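Local coordinates for calmodulin binding transcription activator 1 (Homo sapiens, PDB 2CXK), which activates transcription as a nuclear, DNA-binding protein that may interact with calmodulin, the chain here being its IPT/TIG domain, at residues G22-T28 with G55-C61; D65-L71 with S83-K89; W31-N37 with V73-N77; S17-G21 with C61-T66. The contacts are given in a common frame with arbitrary orientation. Residues are numbered along the deposited sequence.

Overall arrangement
All four contacts belong to one immunoglobulin-like IPT/TIG domain. Interactions 1 and 2, centres about 14 Å apart, are antiparallel strand pairs whose inward side chains meet in the core: I27 CD1 lies 3.6 Å from L71 CD2 and V25 CG2 3.9 Å from F86 CE2. Interaction 4 continues from both at one end, sharing C61 with interaction 1 and D65 and T66 with interaction 2; Y88 OH sits 2.8 Å from P62 O. Interaction 3 closes the other end, its centre about 23 Å from that of interaction 4, and reaches interaction 1 where G55 N lies 2.7 Å from W31 O. A sulfate ion, probably from the crystallisation liquor, sits at interaction 1.

Interaction 1: G22-T28 with G55-C61; sequences GVKVLIT and GVLRCYC. With SO4 (sulfate ion), chain F.
Strands 24-28 and 56-60 run antiparallel, axes 4.6 Å apart at closest, directions 156° apart. V25-C59 and I27-L57 are hydrogen-bonded pairs; K24-Y60, L26-R58 and T28-V56 are non-hydrogen-bonded. V25 N to C59 O is 2.8 Å and C59 N to V25 O 3.1 Å; I27 N to L57 O and L57 N to I27 O are both 2.9 Å. The ladder continues through C61 N to V23 O (3.0 Å) and G22 N to C61 O (2.8 Å), with G22 at a positive phi (74°) that favours glycine.

V25 (t), I27 (m), L57 (m) and C59 (p) share the inward face, V25 CB 4.2 Å from C59 SG. On the other face L26 CD2 reaches R58 CB at 3.7 Å. K24 NZ donates to sulfate O1 (2.7 Å) and Y60 OH to sulfate O3 (2.6 Å); the ion is probably from the crystallisation liquor. K24 also salt-bridges D11 of the second subunit. Such a ladder belongs to the immunoglobulin-like beta-sandwich of IPT/TIG domains.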
loop_
_atom_site.group_PDB
_atom_site.type_symbol
_atom_site.label_atom_id
_atom_site.label_comp_id
_atom_site.label_asym_id
_atom_site.label_seq_id
_atom_site.Cartn_x
_atom_site.Cartn_y
_atom_site.Cartn_z
ATOM N N GLY A 22 -14.311 -3.630 -1.149
ATOM C CA GLY A 22 -13.669 -4.910 -0.888
ATOM C C GLY A 22 -12.246 -5.004 -1.419
ATOM O O GLY A 22 -11.795 -6.073 -1.841
ATOM N N VAL A 23 -11.538 -3.881 -1.409
ATOM C CA VAL A 23 -10.156 -3.848 -1.868
ATOM C C VAL A 23 -9.243 -3.480 -0.697
ATOM O O VAL A 23 -9.521 -2.533 0.034
ATOM C CB VAL A 23 -9.950 -2.789 -2.980
ATOM C CG1 VAL A 23 -8.515 -2.827 -3.471
ATOM C CG2 VAL A 23 -10.918 -3.030 -4.116
ATOM N N LYS A 24 -8.157 -4.227 -0.512
ATOM C CA LYS A 24 -7.228 -3.910 0.566
ATOM C C LYS A 24 -6.527 -2.582 0.280
ATOM O O LYS A 24 -6.087 -2.321 -0.843
ATOM C CB LYS A 24 -6.156 -4.997 0.710
ATOM C CG LYS A 24 -5.096 -4.639 1.743
ATOM C CD LYS A 24 -4.045 -5.715 1.848
ATOM C CE LYS A 24 -3.273 -5.846 0.547
ATOM N NZ LYS A 24 -2.387 -7.033 0.584
ATOM N N VAL A 25 -6.424 -1.740 1.300
ATOM C CA VAL A 25 -5.746 -0.464 1.156
ATOM C C VAL A 25 -4.729 -0.355 2.288
ATOM O O VAL A 25 -5.047 -0.644 3.446
ATOM C CB VAL A 25 -6.735 0.730 1.253
ATOM C CG1 VAL A 25 -5.983 2.048 1.091
ATOM C CG2 VAL A 25 -7.809 0.614 0.170
ATOM N N LEU A 26 -3.493 0.001 1.950
ATOM C CA LEU A 26 -2.466 0.191 2.968
ATOM C C LEU A 26 -2.344 1.699 3.112
ATOM O O LEU A 26 -2.368 2.421 2.118
ATOM C CB LEU A 26 -1.124 -0.409 2.522
ATOM C CG LEU A 26 -1.096 -1.934 2.427
ATOM C CD1 LEU A 26 0.310 -2.410 2.098
ATOM C CD2 LEU A 26 -1.555 -2.538 3.759
ATOM N N ILE A 27 -2.254 2.177 4.352
ATOM C CA ILE A 27 -2.128 3.607 4.617
ATOM C C ILE A 27 -0.983 3.793 5.599
ATOM O O ILE A 27 -0.982 3.213 6.683
ATOM C CB ILE A 27 -3.419 4.182 5.232
ATOM C CG1 ILE A 27 -4.584 3.927 4.278
ATOM C CG2 ILE A 27 -3.245 5.672 5.517
ATOM C CD1 ILE A 27 -5.927 4.421 4.780
ATOM N N THR A 28 -0.011 4.603 5.212
ATOM C CA THR A 28 1.146 4.814 6.051
ATOM C C THR A 28 1.148 6.190 6.691
ATOM O O THR A 28 0.574 7.149 6.169
ATOM C CB THR A 28 2.445 4.594 5.248
ATOM O OG1 THR A 28 2.538 5.566 4.202
ATOM C CG2 THR A 28 2.452 3.202 4.645
ATOM N N GLY A 55 3.542 2.294 11.860
ATOM C CA GLY A 55 3.402 3.184 10.725
ATOM C C GLY A 55 2.615 2.660 9.542
ATOM O O GLY A 55 2.445 3.380 8.558
ATOM N N VAL A 56 2.119 1.429 9.636
ATOM C CA VAL A 56 1.377 0.838 8.526
ATOM C C VAL A 56 0.028 0.262 8.921
ATOM O O VAL A 56 -0.043 -0.693 9.687
ATOM C CB VAL A 56 2.191 -0.286 7.870
ATOM C CG1 VAL A 56 1.397 -0.917 6.725
ATOM C CG2 VAL A 56 3.521 0.274 7.378
ATOM N N LEU A 57 -1.038 0.847 8.387
ATOM C CA LEU A 57 -2.388 0.364 8.658
ATOM C C LEU A 57 -2.964 -0.315 7.418
ATOM O O LEU A 57 -2.722 0.126 6.293
ATOM C CB LEU A 57 -3.308 1.524 9.044
ATOM C CG LEU A 57 -3.108 2.031 10.466
ATOM C CD1 LEU A 57 -3.895 3.321 10.694
ATOM C CD2 LEU A 57 -3.549 0.939 11.411
ATOM N N ARG A 58 -3.728 -1.380 7.639
ATOM C CA ARG A 58 -4.378 -2.108 6.553
ATOM C C ARG A 58 -5.879 -2.165 6.803
ATOM O O ARG A 58 -6.323 -2.429 7.915
ATOM C CB ARG A 58 -3.863 -3.546 6.459
ATOM C CG ARG A 58 -4.613 -4.400 5.412
ATOM C CD ARG A 58 -4.431 -5.903 5.645
ATOM N NE ARG A 58 -5.030 -6.345 6.904
ATOM C CZ ARG A 58 -4.751 -7.495 7.513
ATOM N NH1 ARG A 58 -3.871 -8.340 6.988
ATOM N NH2 ARG A 58 -5.354 -7.803 8.655
ATOM N N CYS A 59 -6.661 -1.932 5.761
ATOM C CA CYS A 59 -8.110 -2.024 5.885
ATOM C C CYS A 59 -8.631 -2.477 4.531
ATOM O O CYS A 59 -7.888 -2.495 3.557
ATOM C CB CYS A 59 -8.720 -0.668 6.264
ATOM S SG CYS A 59 -8.692 0.605 4.963
ATOM N N TYR A 60 -9.894 -2.873 4.484
ATOM C CA TYR A 60 -10.528 -3.285 3.237
ATOM C C TYR A 60 -11.615 -2.234 3.028
ATOM O O TYR A 60 -12.530 -2.102 3.842
ATOM C CB TYR A 60 -11.098 -4.691 3.399
ATOM C CG TYR A 60 -10.031 -5.675 3.850
ATOM C CD1 TYR A 60 -8.995 -6.054 2.991
ATOM C CD2 TYR A 60 -10.030 -6.189 5.146
ATOM C CE1 TYR A 60 -7.990 -6.927 3.418
ATOM C CE2 TYR A 60 -9.032 -7.055 5.580
ATOM C CZ TYR A 60 -8.020 -7.424 4.710
ATOM O OH TYR A 60 -7.064 -8.315 5.131
ATOM N N CYS A 61 -11.503 -1.469 1.949
ATOM C CA CYS A 61 -12.452 -0.389 1.726
ATOM C C CYS A 61 -13.884 -0.866 1.574
ATOM O O CYS A 61 -14.134 -1.994 1.159
ATOM C CB CYS A 61 -12.030 0.463 0.525
ATOM S SG CYS A 61 -12.254 -0.283 -1.094
HETATM S S SO4 F . -5.108 -9.708 2.056
HETATM O O1 SO4 F . -3.791 -8.965 1.914
HETATM O O2 SO4 F . -4.816 -11.191 1.884
HETATM O O3 SO4 F . -5.498 -9.547 3.415
HETATM O O4 SO4 F . -5.888 -9.335 0.929
#

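Interaction 2: D65-L71 with S83-K89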
loop_
_atom_site.group_PDB
_atom_site.type_symbol
_atom_site.label_atom_id
_atom_site.label_comp_id
_atom_site.label_asym_id
_atom_site.label_seq_id
_atom_site.Cartn_x
_atom_site.Cartn_y
_atom_site.Cartn_z
ATOM N N ASP A 65 -20.597 4.721 -3.995
ATOM C CA ASP A 65 -20.895 5.171 -5.353
ATOM C C ASP A 65 -19.626 5.704 -5.973
ATOM O O ASP A 65 -18.700 6.091 -5.267
ATOM C CB ASP A 65 -21.900 6.323 -5.383
ATOM C CG ASP A 65 -23.203 5.982 -4.731
ATOM O OD1 ASP A 65 -23.594 4.801 -4.774
ATOM O OD2 ASP A 65 -23.842 6.909 -4.187
ATOM N N THR A 66 -19.597 5.743 -7.298
ATOM C CA THR A 66 -18.442 6.265 -8.002
ATOM C C THR A 66 -18.304 7.725 -7.599
ATOM O O THR A 66 -19.298 8.399 -7.326
ATOM C CB THR A 66 -18.631 6.176 -9.521
ATOM O OG1 THR A 66 -19.852 6.830 -9.880
ATOM C CG2 THR A 66 -18.690 4.723 -9.960
ATOM N N GLY A 67 -17.067 8.201 -7.543
ATOM C CA GLY A 67 -16.817 9.578 -7.162
ATOM C C GLY A 67 -15.635 9.668 -6.220
ATOM O O GLY A 67 -15.102 8.652 -5.782
ATOM N N LEU A 68 -15.223 10.888 -5.907
ATOM C CA LEU A 68 -14.100 11.096 -5.009
ATOM C C LEU A 68 -14.622 11.203 -3.586
ATOM O O LEU A 68 -15.681 11.785 -3.348
ATOM C CB LEU A 68 -13.356 12.378 -5.388
ATOM C CG LEU A 68 -12.902 12.460 -6.848
ATOM C CD1 LEU A 68 -12.301 13.821 -7.119
ATOM C CD2 LEU A 68 -11.895 11.364 -7.139
ATOM N N VAL A 69 -13.887 10.632 -2.638
ATOM C CA VAL A 69 -14.303 10.689 -1.244
ATOM C C VAL A 69 -13.111 10.951 -0.346
ATOM O O VAL A 69 -11.965 10.832 -0.766
ATOM C CB VAL A 69 -14.963 9.364 -0.788
ATOM C CG1 VAL A 69 -16.171 9.056 -1.652
ATOM C CG2 VAL A 69 -13.954 8.222 -0.861
ATOM N N THR A 70 -13.391 11.310 0.898
ATOM C CA THR A 70 -12.345 11.556 1.880
ATOM C C THR A 70 -11.937 10.226 2.497
ATOM O O THR A 70 -12.773 9.340 2.678
ATOM C CB THR A 70 -12.857 12.439 3.024
ATOM O OG1 THR A 70 -14.082 11.885 3.519
ATOM C CG2 THR A 70 -13.093 13.861 2.555
ATOM N N LEU A 71 -10.648 10.087 2.801
ATOM C CA LEU A 71 -10.128 8.893 3.456
ATOM C C LEU A 71 -9.388 9.426 4.677
ATOM O O LEU A 71 -8.466 10.234 4.547
ATOM C CB LEU A 71 -9.165 8.124 2.536
ATOM C CG LEU A 71 -8.402 6.963 3.194
ATOM C CD1 LEU A 71 -9.377 6.025 3.916
ATOM C CD2 LEU A 71 -7.614 6.203 2.124
ATOM N N SER A 83 -7.186 14.403 5.695
ATOM C CA SER A 83 -8.025 13.648 4.762
ATOM C C SER A 83 -7.278 13.596 3.435
ATOM O O SER A 83 -6.672 14.588 3.035
ATOM C CB SER A 83 -9.361 14.354 4.518
ATOM O OG SER A 83 -10.107 14.497 5.713
ATOM N N VAL A 84 -7.298 12.444 2.769
ATOM C CA VAL A 84 -6.663 12.316 1.459
ATOM C C VAL A 84 -7.732 11.812 0.509
ATOM O O VAL A 84 -8.694 11.168 0.925
ATOM C CB VAL A 84 -5.462 11.329 1.461
ATOM C CG1 VAL A 84 -4.352 11.873 2.348
ATOM C CG2 VAL A 84 -5.902 9.947 1.936
ATOM N N VAL A 85 -7.573 12.102 -0.772
ATOM C CA VAL A 85 -8.559 11.674 -1.746
ATOM C C VAL A 85 -8.511 10.181 -2.067
ATOM O O VAL A 85 -7.436 9.598 -2.222
ATOM C CB VAL A 85 -8.389 12.467 -3.060
ATOM C CG1 VAL A 85 -7.032 12.154 -3.672
ATOM C CG2 VAL A 85 -9.506 12.130 -4.032
ATOM N N PHE A 86 -9.683 9.557 -2.143
ATOM C CA PHE A 86 -9.772 8.146 -2.514
ATOM C C PHE A 86 -10.851 8.124 -3.579
ATOM O O PHE A 86 -11.902 8.741 -3.415
ATOM C CB PHE A 86 -10.169 7.263 -1.331
ATOM C CG PHE A 86 -10.078 5.782 -1.620
ATOM C CD1 PHE A 86 -11.220 5.045 -1.933
ATOM C CD2 PHE A 86 -8.845 5.132 -1.605
ATOM C CE1 PHE A 86 -11.134 3.676 -2.228
ATOM C CE2 PHE A 86 -8.746 3.765 -1.897
ATOM C CZ PHE A 86 -9.895 3.039 -2.208
ATOM N N GLU A 87 -10.605 7.412 -4.665
ATOM C CA GLU A 87 -11.570 7.392 -5.746
ATOM C C GLU A 87 -12.250 6.075 -6.049
ATOM O O GLU A 87 -11.607 5.036 -6.153
ATOM C CB GLU A 87 -10.911 7.910 -7.030
ATOM C CG GLU A 87 -11.758 7.703 -8.281
ATOM C CD GLU A 87 -11.211 8.428 -9.499
ATOM O OE1 GLU A 87 -9.976 8.582 -9.595
ATOM O OE2 GLU A 87 -12.024 8.828 -10.369
ATOM N N TYR A 88 -13.570 6.131 -6.178
ATOM C CA TYR A 88 -14.335 4.962 -6.558
ATOM C C TYR A 88 -14.607 5.175 -8.045
ATOM O O TYR A 88 -15.282 6.132 -8.439
ATOM C CB TYR A 88 -15.636 4.859 -5.761
ATOM C CG TYR A 88 -15.420 4.352 -4.352
ATOM C CD1 TYR A 88 -15.141 5.229 -3.304
ATOM C CD2 TYR A 88 -15.441 2.984 -4.076
ATOM C CE1 TYR A 88 -14.886 4.755 -2.015
ATOM C CE2 TYR A 88 -15.185 2.501 -2.793
ATOM C CZ TYR A 88 -14.909 3.391 -1.768
ATOM O OH TYR A 88 -14.666 2.916 -0.495
ATOM N N LYS A 89 -14.026 4.305 -8.866
ATOM C CA LYS A 89 -14.182 4.389 -10.314
ATOM C C LYS A 89 -15.275 3.445 -10.784
ATOM O O LYS A 89 -15.468 2.375 -10.212
ATOM C CB LYS A 89 -12.877 4.013 -11.015
ATOM C CG LYS A 89 -11.690 4.889 -10.663
ATOM C CD LYS A 89 -10.462 4.466 -11.447
ATOM C CE LYS A 89 -9.297 5.411 -11.202
ATOM N NZ LYS A 89 -8.104 5.043 -12.016
#
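Six backbone hydrogen bonds tie strand 67-71 to strand 84-88, two for each of three antiparallel hydrogen-bonded pairs. G67 N gives to Y88 O at 2.9 Å and Y88 N returns to G67 O at 3.0 Å; V69 N to F86 O is 2.8 Å and F86 N to V69 O 3.0 Å; L71 N to V84 O is 2.9 Å, bent at 133°, and V84 N to L71 O is 3.1 Å. Between two of these pairs L68 CA lies 3.6 Å from F86 O, and just beyond the last pair S83 CA lies 3.4 Å from L71 O. The peptide groups of E87 bond to E15 and S17 of strand 11-17, V85 O accepts from Y12 OH, and the T70 backbone bonds to that of D43, just past strand 38-42, the other sheet neighbour of strand 67-75.

Side chains of V69, L71, V84, F86 and Y88 lie on one face. V69 CG2 sits 3.9 Å from F86 CB and 3.8 Å from Y88 CE1, at the edge of both rings, and L71 CB is 3.8 Å from V84 CG2. The Y88 hydroxyl is satisfied by P62 O. On the other face, L68 CD2 touches E87 CB at 3.6 Å. Thus the backbone groups of the three hydrogen-bonded pairs satisfy one another across the ladder, leaving the inward face to apolar contacts but for the Y88 hydroxyl.

Interaction 3: W31-N37 with V73-N77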
loop_
_atom_site.group_PDB
_atom_site.type_symbol
_atom_site.label_atom_id
_atom_site.label_comp_id
_atom_site.label_asym_id
_atom_site.label_seq_id
_atom_site.Cartn_x
_atom_site.Cartn_y
_atom_site.Cartn_z
ATOM N N TRP A 31 1.363 6.161 12.743
ATOM C CA TRP A 31 0.604 5.308 13.661
ATOM C C TRP A 31 1.535 4.395 14.453
ATOM O O TRP A 31 2.322 3.653 13.874
ATOM C CB TRP A 31 -0.418 4.451 12.903
ATOM C CG TRP A 31 -0.689 4.890 11.488
ATOM C CD1 TRP A 31 -0.454 4.164 10.352
ATOM C CD2 TRP A 31 -1.245 6.139 11.056
ATOM N NE1 TRP A 31 -0.827 4.881 9.245
ATOM C CE2 TRP A 31 -1.315 6.096 9.643
ATOM C CE3 TRP A 31 -1.688 7.291 11.720
ATOM C CZ2 TRP A 31 -1.812 7.159 8.884
ATOM C CZ3 TRP A 31 -2.183 8.352 10.961
ATOM C CH2 TRP A 31 -2.240 8.276 9.558
ATOM N N GLN A 32 1.424 4.434 15.779
ATOM C CA GLN A 32 2.281 3.618 16.636
ATOM C C GLN A 32 1.520 2.820 17.693
ATOM O O GLN A 32 1.963 1.743 18.098
ATOM C CB GLN A 32 3.312 4.511 17.335
ATOM C CG GLN A 32 4.248 5.263 16.398
ATOM C CD GLN A 32 5.187 4.339 15.636
ATOM O OE1 GLN A 32 5.854 3.486 16.229
ATOM N NE2 GLN A 32 5.250 4.511 14.316
ATOM N N GLU A 33 0.384 3.353 18.137
ATOM C CA GLU A 33 -0.436 2.707 19.168
ATOM C C GLU A 33 -0.478 1.189 19.035
ATOM O O GLU A 33 -0.447 0.646 17.933
ATOM C CB GLU A 33 -1.868 3.260 19.144
ATOM C CG GLU A 33 -1.979 4.758 19.444
ATOM C CD GLU A 33 -1.394 5.141 20.797
ATOM O OE1 GLU A 33 -1.877 4.616 21.825
ATOM O OE2 GLU A 33 -0.451 5.966 20.830
ATOM N N ALA A 34 -0.541 0.504 20.169
ATOM C CA ALA A 34 -0.587 -0.947 20.153
ATOM C C ALA A 34 -2.032 -1.420 20.171
ATOM O O ALA A 34 -2.368 -2.431 19.562
ATOM C CB ALA A 34 0.171 -1.516 21.353
ATOM N N SER A 35 -2.887 -0.670 20.857
ATOM C CA SER A 35 -4.296 -1.026 20.962
ATOM C C SER A 35 -4.953 -1.208 19.595
ATOM O O SER A 35 -4.724 -0.429 18.673
ATOM C CB SER A 35 -5.051 0.037 21.763
ATOM O OG SER A 35 -6.372 -0.391 22.034
ATOM N N ASN A 36 -5.781 -2.242 19.494
ATOM C CA ASN A 36 -6.494 -2.595 18.272
ATOM C C ASN A 36 -7.763 -1.746 18.073
ATOM O O ASN A 36 -8.858 -2.286 17.910
ATOM C CB ASN A 36 -6.869 -4.078 18.355
ATOM C CG ASN A 36 -7.544 -4.593 17.100
ATOM O OD1 ASN A 36 -8.112 -5.686 17.100
ATOM N ND2 ASN A 36 -7.478 -3.819 16.023
ATOM N N ASN A 37 -7.624 -0.424 18.080
ATOM C CA ASN A 37 -8.793 0.438 17.917
ATOM C C ASN A 37 -8.693 1.420 16.759
ATOM O O ASN A 37 -9.332 2.475 16.772
ATOM C CB ASN A 37 -9.068 1.203 19.211
ATOM C CG ASN A 37 -9.418 0.282 20.356
ATOM O OD1 ASN A 37 -8.762 0.296 21.396
ATOM N ND2 ASN A 37 -10.456 -0.528 20.171
ATOM N N VAL A 73 -7.882 8.455 8.894
ATOM C CA VAL A 73 -7.516 7.430 9.868
ATOM C C VAL A 73 -8.026 7.894 11.238
ATOM O O VAL A 73 -7.884 9.063 11.591
ATOM C CB VAL A 73 -5.988 7.244 9.954
ATOM C CG1 VAL A 73 -5.644 6.263 11.057
ATOM C CG2 VAL A 73 -5.456 6.747 8.629
ATOM N N ALA A 74 -8.630 6.981 11.991
ATOM C CA ALA A 74 -9.152 7.301 13.317
ATOM C C ALA A 74 -8.681 6.272 14.340
ATOM O O ALA A 74 -8.328 5.146 13.987
ATOM C CB ALA A 74 -10.671 7.325 13.284
ATOM N N PHE A 75 -8.673 6.673 15.608
ATOM C CA PHE A 75 -8.291 5.793 16.711
ATOM C C PHE A 75 -9.394 6.022 17.738
ATOM O O PHE A 75 -9.631 7.163 18.142
ATOM C CB PHE A 75 -6.942 6.188 17.307
ATOM C CG PHE A 75 -6.421 5.206 18.317
ATOM C CD1 PHE A 75 -5.891 3.984 17.909
ATOM C CD2 PHE A 75 -6.493 5.483 19.682
ATOM C CE1 PHE A 75 -5.440 3.050 18.844
ATOM C CE2 PHE A 75 -6.046 4.554 20.626
ATOM C CZ PHE A 75 -5.520 3.338 20.209
ATOM N N ASN A 76 -10.065 4.948 18.146
ATOM C CA ASN A 76 -11.187 5.046 19.084
ATOM C C ASN A 76 -12.231 5.988 18.482
ATOM O O ASN A 76 -12.888 6.755 19.182
ATOM C CB ASN A 76 -10.715 5.556 20.448
ATOM C CG ASN A 76 -10.046 4.472 21.271
ATOM O OD1 ASN A 76 -9.166 4.751 22.085
ATOM N ND2 ASN A 76 -10.470 3.231 21.077
ATOM N N ASN A 77 -12.370 5.889 17.160
ATOM C CA ASN A 77 -13.300 6.674 16.339
ATOM C C ASN A 77 -13.000 8.161 16.307
ATOM O O ASN A 77 -13.812 8.949 15.827
ATOM C CB ASN A 77 -14.765 6.473 16.756
ATOM C CG ASN A 77 -15.748 6.960 15.685
ATOM O OD1 ASN A 77 -16.718 7.669 15.978
ATOM N ND2 ASN A 77 -15.498 6.576 14.439
HETATM O O HOH W 1 -11.236 3.937 15.471
#
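This is a loop folded against the end of a strand, at one end of the immunoglobulin-like IPT/TIG domain: the irregular segment 31-37, between strands 24-28 and 38-42, wraps round the last residues of strand 67-75 and the turn that leads on to its antiparallel partner 78-79. Aromatic rings do most of the work. F75 lies between two aliphatic groups, with E33 CG over one face, 4.0 Å from the ring centroid in a CH-pi contact, and N37 CB over the opposite face; S35 O comes to the ring edge, 3.6 Å from F75 CE1. Deeper in, V73 packs on W31, its CG1 standing 4.1 Å from the centroid of the six-membered ring and only 12° off the normal, while V73 CG2 is 3.7 Å from W31 CZ2.

One direct hydrogen bond joins the segments, N76 N to N37 O at 2.9 Å. A water extends it, donating to N37 O at 2.7 Å and accepting from N77 N at 2.8 Å, so a single carbonyl holds two successive residues of the turn. The loop is braced internally by S35 OG to N37 OD1 (2.6 Å), across an inverse gamma turn centred on N36.

Around this contact, the indole NE1 of W31 bonds to I27 O of strand 24-28, and both W31 and V73 rest on L57 of strand 56-60. F75 meets Y38 edge-to-face, which places its ring beside the start of strand 38-42.

Interaction 4: S17-G21 with C61-T66; sequences SYPEG and CPAHDT
Backbone first: Y18 to G21 form a type I beta turn closed by G21 N to Y18 O at 3.0 Å, with P19 at -52/-35 and E20 at -69/-12, and G21 leaves it at 65/-151. Segment 61-66 is extended and irregular, with P19 opposite H64 (CA-CA 5.2 Å) and G21 opposite A63 (4.0 Å). At G21 a side chain would clash with P62 O and A63 N, so the close approach suits glycine.

The direct hydrogen bond between the segments is H64 N to P19 O, 2.9 Å. CA-H...O contacts flank it: P19 CA to H64 O at 3.3 Å and G21 CA to P62 O at 3.4 Å. In the IPT/TIG beta-sandwich these two loops meet at one end of the domain, 17-21 leading from strand 11-17 to 24-28 and 61-66 from 56-60 to 67-75.

Close side-chain approaches spread along both loops. P19 CG touches T66 CG2 at 3.6 Å, E20 O lies 3.5 Å from A63 CB, and S17 OG is 3.4 Å from C61 SG, with C61 in the p rotamer.

Each segment also has a side-chain hydrogen bond of its own. S17 (t) gives OG to Y18 O at 2.7 Å, while H64 (chi1 t, chi2 -73°) turns its ring away from segment 17-21, ND1 reaching D65 O at 2.8 Å and NE2 bonding to D43.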
loop_
_atom_site.group_PDB
_atom_site.type_symbol
_atom_site.label_atom_id
_atom_site.label_comp_id
_atom_site.label_asym_id
_atom_site.label_seq_id
_atom_site.Cartn_x
_atom_site.Cartn_y
_atom_site.Cartn_z
ATOM N N SER A 17 -10.834 2.287 -6.003
ATOM C CA SER A 17 -11.535 1.007 -5.930
ATOM C C SER A 17 -12.771 1.054 -6.816
ATOM O O SER A 17 -13.237 2.134 -7.187
ATOM C CB SER A 17 -11.972 0.721 -4.492
ATOM O OG SER A 17 -12.953 -0.308 -4.451
ATOM N N TYR A 18 -13.290 -0.115 -7.172
ATOM C CA TYR A 18 -14.512 -0.166 -7.955
ATOM C C TYR A 18 -15.623 0.049 -6.922
ATOM O O TYR A 18 -15.378 -0.041 -5.715
ATOM C CB TYR A 18 -14.637 -1.512 -8.677
ATOM C CG TYR A 18 -13.662 -1.645 -9.835
ATOM C CD1 TYR A 18 -13.634 -0.691 -10.848
ATOM C CD2 TYR A 18 -12.755 -2.706 -9.905
ATOM C CE1 TYR A 18 -12.730 -0.780 -11.900
ATOM C CE2 TYR A 18 -11.839 -2.805 -10.961
ATOM C CZ TYR A 18 -11.838 -1.834 -11.955
ATOM O OH TYR A 18 -10.945 -1.899 -13.006
ATOM N N PRO A 19 -16.849 0.350 -7.371
ATOM C CA PRO A 19 -17.991 0.594 -6.482
ATOM C C PRO A 19 -18.305 -0.453 -5.419
ATOM O O PRO A 19 -18.742 -0.110 -4.322
ATOM C CB PRO A 19 -19.150 0.786 -7.460
ATOM C CG PRO A 19 -18.487 1.373 -8.648
ATOM C CD PRO A 19 -17.254 0.507 -8.778
ATOM N N GLU A 20 -18.092 -1.725 -5.737
ATOM C CA GLU A 20 -18.389 -2.784 -4.782
ATOM C C GLU A 20 -17.445 -2.792 -3.580
ATOM O O GLU A 20 -17.714 -3.464 -2.584
ATOM C CB GLU A 20 -18.354 -4.152 -5.477
ATOM C CG GLU A 20 -17.032 -4.480 -6.127
ATOM C CD GLU A 20 -16.989 -4.119 -7.603
ATOM O OE1 GLU A 20 -17.511 -3.046 -7.984
ATOM O OE2 GLU A 20 -16.420 -4.911 -8.386
ATOM N N GLY A 21 -16.353 -2.034 -3.670
ATOM C CA GLY A 21 -15.393 -1.982 -2.578
ATOM C C GLY A 21 -14.719 -3.331 -2.376
ATOM O O GLY A 21 -14.567 -4.092 -3.323
ATOM N N CYS A 61 -11.503 -1.469 1.949
ATOM C CA CYS A 61 -12.452 -0.389 1.726
ATOM C C CYS A 61 -13.884 -0.866 1.574
ATOM O O CYS A 61 -14.134 -1.994 1.159
ATOM C CB CYS A 61 -12.030 0.463 0.525
ATOM S SG CYS A 61 -12.254 -0.283 -1.094
ATOM N N PRO A 62 -14.845 -0.013 1.952
ATOM C CA PRO A 62 -16.276 -0.329 1.863
ATOM C C PRO A 62 -16.805 -0.036 0.463
ATOM O O PRO A 62 -16.100 0.541 -0.367
ATOM C CB PRO A 62 -16.889 0.591 2.918
ATOM C CG PRO A 62 -16.042 1.821 2.785
ATOM C CD PRO A 62 -14.628 1.247 2.685
ATOM N N ALA A 63 -18.038 -0.454 0.193
ATOM C CA ALA A 63 -18.648 -0.192 -1.105
ATOM C C ALA A 63 -19.053 1.279 -1.090
ATOM O O ALA A 63 -19.323 1.834 -0.024
ATOM C CB ALA A 63 -19.882 -1.076 -1.297
ATOM N N HIS A 64 -19.101 1.909 -2.257
ATOM C CA HIS A 64 -19.481 3.320 -2.334
ATOM C C HIS A 64 -19.756 3.705 -3.781
ATOM O O HIS A 64 -19.222 3.080 -4.694
ATOM C CB HIS A 64 -18.353 4.193 -1.761
ATOM C CG HIS A 64 -18.751 5.615 -1.503
ATOM N ND1 HIS A 64 -18.946 6.532 -2.515
ATOM C CD2 HIS A 64 -19.012 6.271 -0.346
ATOM C CE1 HIS A 64 -19.311 7.689 -1.992
ATOM N NE2 HIS A 64 -19.360 7.558 -0.678
ATOM N N ASP A 65 -20.597 4.721 -3.995
ATOM C CA ASP A 65 -20.895 5.171 -5.353
ATOM C C ASP A 65 -19.626 5.704 -5.973
ATOM O O ASP A 65 -18.700 6.091 -5.267
ATOM C CB ASP A 65 -21.900 6.323 -5.383
ATOM C CG ASP A 65 -23.203 5.982 -4.731
ATOM O OD1 ASP A 65 -23.594 4.801 -4.774
ATOM O OD2 ASP A 65 -23.842 6.909 -4.187
ATOM N N THR A 66 -19.597 5.743 -7.298
ATOM C CA THR A 66 -18.442 6.265 -8.002
ATOM C C THR A 66 -18.304 7.725 -7.599
ATOM O O THR A 66 -19.298 8.399 -7.326
ATOM C CB THR A 66 -18.631 6.176 -9.521
ATOM O OG1 THR A 66 -19.852 6.830 -9.880
ATOM C CG2 THR A 66 -18.690 4.723 -9.960
#